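PDB 4FZL: bacteriocin from Pseudomonas syringae pv. tomato, which kills related bacteria by degrading the cell-wall precursor lipid II, probably as a calcium-binding phosphatase of the colicin M family. Local coordinates for residues P129-M132 with N133-S137; F114-N118 with V119-V123. All blocks are in the same frame, centred on the assembly; numbering follows the deposited sequence.

In the fold
Both contacts are local and follow each other along the chain: interaction 2 closes the single turn of helix 116-119, and interaction 1 runs the length of the next helix, 129-135. Their centres lie about 23 Å apart and their nearest atoms about 8 Å apart, without touching. The centre of interaction 2 is about 9 Å from the centre of the chain, beside the calcium-carrying part; that of interaction 1 is about 30 Å from it, on the strands. In each, apolar side chains meet apolar ones on the buried side, and exposed polar residues line the outer side. Regular main-chain bonds dominate interaction 1, whereas interaction 2 relies on one direct bond, a bridging water and a CH-pi contact.

Interaction 1: P129-M132 with N133-S137; sequences PDVM and NVIQS
Met132, Val131 and Ile135 meet in a one-turn contact along helix 129-135, a short amphipathic helix whose apolar side lies on strands 142-153, 167-178 and 184-197 of the mixed sheet. The main chain supplies the frame. Asn133 N bonds to Pro129 O at 2.8 Å, and Ile135 N reaches Val131 O at 2.9 Å with an N-H...O angle of 173°. The bond from Val134 N to Asp130 O is weak. In the last turn Gln136 N still bonds to Met132 O at 2.9 Å, but Gln136 has left helical angles. Beyond it Ser137 folds back, and both its N and its OG donate to Val134 O, the hydroxyl at 2.7 Å; Arg139 adds a further bond there.

On the sheet-facing side Val131 CG1 meets Ile135 CD1 at 3.9 Å, the two side chains crossing at a slant. In Met132, chi2 -67° sets SD 4.1 Å from Ile135 CD1, and chi3 -71° turns CE toward Gln136 OE1, across the glutamine chain. Trp184 touches both Met132 and Ile135 and gives Gln136 OE1 a weak hydrogen bond. Gln136 CG packs on the carbonyl of its own last-turn partner, 3.2 Å from Met132 O. Asn133 lies on the exposed side, its CB and CG against Pro129 O.

With several donors gathered on Val134 O and a bond from Arg139 on Ile135 O, these two carbonyls have partners although the helix stops, while the side chains of Val131 and Met132 meet that of Ile135 through apolar contact alone, beside the main-chain bond to Val131 O.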
# COMPACT_ATOMS: atom_id res chain seq x y z
N PRO A 129 -24.22 7.70 -1.34
CA PRO A 129 -25.44 8.13 -2.02
C PRO A 129 -25.47 7.96 -3.53
O PRO A 129 -26.48 7.51 -4.07
CB PRO A 129 -25.53 9.62 -1.66
CG PRO A 129 -24.88 9.70 -0.35
CD PRO A 129 -23.72 8.77 -0.45
N ASP A 130 -24.41 8.31 -4.24
CA ASP A 130 -24.51 8.15 -5.70
C ASP A 130 -24.80 6.68 -6.05
O ASP A 130 -25.51 6.45 -7.01
CB ASP A 130 -23.29 8.68 -6.49
CG ASP A 130 -23.19 10.21 -6.47
OD1 ASP A 130 -24.12 10.93 -5.98
OD2 ASP A 130 -22.15 10.72 -6.95
N VAL A 131 -24.29 5.70 -5.29
CA VAL A 131 -24.57 4.26 -5.56
C VAL A 131 -25.98 3.86 -5.13
O VAL A 131 -26.73 3.22 -5.87
CB VAL A 131 -23.50 3.32 -4.96
CG1 VAL A 131 -23.92 1.86 -5.01
CG2 VAL A 131 -22.16 3.54 -5.66
N MET A 132 -26.37 4.29 -3.94
CA MET A 132 -27.73 4.00 -3.45
C MET A 132 -28.81 4.61 -4.37
O MET A 132 -29.85 3.97 -4.57
CB MET A 132 -27.91 4.43 -2.01
CG MET A 132 -27.13 3.52 -1.09
SD MET A 132 -27.76 1.82 -1.02
CE MET A 132 -29.30 2.05 -0.10
N ASN A 133 -28.55 5.80 -4.94
CA ASN A 133 -29.42 6.43 -5.94
C ASN A 133 -29.63 5.52 -7.16
O ASN A 133 -30.73 5.46 -7.72
CB ASN A 133 -28.82 7.75 -6.49
CG ASN A 133 -29.15 8.96 -5.65
OD1 ASN A 133 -29.72 8.83 -4.55
ND2 ASN A 133 -28.80 10.16 -6.16
N VAL A 134 -28.56 4.85 -7.60
CA VAL A 134 -28.66 3.98 -8.80
C VAL A 134 -29.38 2.68 -8.49
O VAL A 134 -30.22 2.21 -9.29
CB VAL A 134 -27.28 3.68 -9.39
CG1 VAL A 134 -27.35 2.73 -10.59
CG2 VAL A 134 -26.65 4.99 -9.81
N ILE A 135 -29.00 2.10 -7.36
CA ILE A 135 -29.72 0.94 -6.71
C ILE A 135 -31.22 1.15 -6.72
O ILE A 135 -32.01 0.28 -7.18
CB ILE A 135 -29.17 0.44 -5.38
CG1 ILE A 135 -27.74 -0.07 -5.61
CG2 ILE A 135 -29.95 -0.76 -4.91
CD1 ILE A 135 -27.05 -0.42 -4.34
N GLN A 136 -31.61 2.31 -6.24
CA GLN A 136 -33.02 2.63 -6.06
C GLN A 136 -33.59 3.48 -7.21
O GLN A 136 -34.55 4.21 -7.03
CB GLN A 136 -33.18 3.29 -4.69
CG GLN A 136 -32.50 2.44 -3.62
CD GLN A 136 -32.70 2.91 -2.20
OE1 GLN A 136 -32.96 2.10 -1.29
NE2 GLN A 136 -32.57 4.23 -1.98
N SER A 137 -33.01 3.33 -8.40
CA SER A 137 -33.60 3.88 -9.62
C SER A 137 -34.62 2.88 -10.24
O SER A 137 -34.84 1.77 -9.69
CB SER A 137 -32.51 4.29 -10.62
OG SER A 137 -31.85 3.18 -11.22

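Interaction 2: F114-N118 with V119-V123; sequences FPIQN and VGLNV. With EDO (1,2-ethanediol), chain H.
Val119 lies against the ring of Phe114, with CG2 over the centre of one face, 3.8 Å from the centroid and 7° off the ring normal. This is a CH-pi contact, and the ring carbons sit at similar distances from that methyl. The placement follows from two torsions: Phe114 CG stands opposite the backbone N (chi1 -160°), swinging the ring under the coming turn, while Val119 CG2 points back beside its own N. Leu165, a residue of the calcium site, touches both Phe114 and Val119.

Val119 N also donates to Ile116 O at 3.2 Å, and Asn118 N to Pro115 O at 2.8 Å. These i to i+3 bonds mark a single, weakly bonded helical turn, 116-119, joining strand 112-113 to the extended loop that runs toward helix 129-135. The Val119 bond is nearly straight at nitrogen, yet its donor stands 64° out of the Ile116 carbonyl plane. A water donates to the same oxygen at 2.7 Å and accepts from Gly120 N at 2.9 Å, bridging the end of the turn. Gly120 leaves it with positive phi, where a side chain would press on the preceding carbonyl.

Ile116 is the other apolar partner: its CG1 meets Leu121 CD1 at 4.2 Å, the two side chains crossing at about a right angle. Asn118 meets Val119 N through its CB, and its ND2 bonds to Leu90 O.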
# COMPACT_ATOMS: atom_id res chain seq x y z
N PHE A 114 -1.01 -4.11 -5.89
CA PHE A 114 -1.58 -3.98 -4.57
C PHE A 114 -2.86 -4.82 -4.57
O PHE A 114 -3.88 -4.34 -4.93
CB PHE A 114 -1.89 -2.53 -4.19
CG PHE A 114 -2.03 -2.28 -2.70
CD1 PHE A 114 -2.16 -3.26 -1.76
CD2 PHE A 114 -2.07 -1.01 -2.23
CE1 PHE A 114 -2.27 -2.99 -0.42
CE2 PHE A 114 -2.24 -0.71 -0.90
CZ PHE A 114 -2.34 -1.72 0.01
N PRO A 115 -2.74 -6.12 -4.29
CA PRO A 115 -3.95 -6.97 -4.40
C PRO A 115 -5.15 -6.37 -3.63
O PRO A 115 -4.97 -5.92 -2.48
CB PRO A 115 -3.50 -8.31 -3.82
CG PRO A 115 -1.99 -8.28 -4.09
CD PRO A 115 -1.55 -6.88 -3.85
N ILE A 116 -6.33 -6.40 -4.23
CA ILE A 116 -7.44 -5.68 -3.58
C ILE A 116 -7.69 -6.14 -2.13
O ILE A 116 -8.09 -5.35 -1.28
CB ILE A 116 -8.71 -5.72 -4.51
CG1 ILE A 116 -9.73 -4.65 -4.14
CG2 ILE A 116 -9.37 -7.12 -4.48
CD1 ILE A 116 -10.84 -4.42 -5.16
N GLN A 117 -7.53 -7.44 -1.92
CA GLN A 117 -7.76 -7.97 -0.61
C GLN A 117 -6.74 -7.51 0.49
O GLN A 117 -7.00 -7.57 1.66
CB GLN A 117 -7.87 -9.50 -0.70
CG GLN A 117 -6.56 -10.17 -0.98
CD GLN A 117 -6.25 -10.42 -2.45
OE1 GLN A 117 -6.81 -9.77 -3.33
NE2 GLN A 117 -5.37 -11.38 -2.72
N ASN A 118 -5.60 -6.95 0.03
CA ASN A 118 -4.59 -6.41 0.92
C ASN A 118 -4.81 -4.96 1.32
O ASN A 118 -4.18 -4.50 2.28
CB ASN A 118 -3.19 -6.52 0.35
CG ASN A 118 -2.71 -7.96 0.15
OD1 ASN A 118 -3.44 -8.90 0.45
ND2 ASN A 118 -1.51 -8.12 -0.46
N VAL A 119 -5.75 -4.28 0.68
CA VAL A 119 -5.90 -2.86 0.91
C VAL A 119 -6.58 -2.58 2.25
O VAL A 119 -6.26 -1.61 2.92
CB VAL A 119 -6.70 -2.26 -0.25
CG1 VAL A 119 -7.04 -0.76 0.03
CG2 VAL A 119 -5.90 -2.43 -1.57
N GLY A 120 -7.49 -3.46 2.65
CA GLY A 120 -8.25 -3.24 3.91
C GLY A 120 -9.59 -2.55 3.77
O GLY A 120 -10.06 -1.89 4.71
N LEU A 121 -10.12 -2.61 2.56
CA LEU A 121 -11.39 -1.99 2.29
C LEU A 121 -12.47 -2.66 3.19
O LEU A 121 -12.53 -3.91 3.31
CB LEU A 121 -11.76 -2.14 0.81
CG LEU A 121 -10.87 -1.35 -0.13
CD1 LEU A 121 -11.19 -1.75 -1.53
CD2 LEU A 121 -10.89 0.14 0.12
N ASN A 122 -13.41 -1.85 3.60
CA ASN A 122 -14.60 -2.31 4.31
C ASN A 122 -15.78 -1.41 3.87
O ASN A 122 -16.27 -0.58 4.60
CB ASN A 122 -14.32 -2.38 5.81
CG ASN A 122 -15.44 -3.01 6.58
OD1 ASN A 122 -16.21 -3.85 6.07
ND2 ASN A 122 -15.48 -2.70 7.88
N VAL A 123 -16.18 -1.58 2.60
CA VAL A 123 -17.04 -0.61 1.97
C VAL A 123 -18.50 -0.81 2.45
O VAL A 123 -19.03 -1.86 2.33
CB VAL A 123 -16.96 -0.70 0.45
CG1 VAL A 123 -17.89 0.31 -0.29
CG2 VAL A 123 -15.50 -0.50 -0.02
C1 EDO H . -20.86 -2.36 5.78
O1 EDO H . -20.04 -1.85 6.84
C2 EDO H . -20.00 -3.39 5.06
O2 EDO H . -19.01 -3.71 6.08
O HOH W 1 -9.37 -4.95 1.01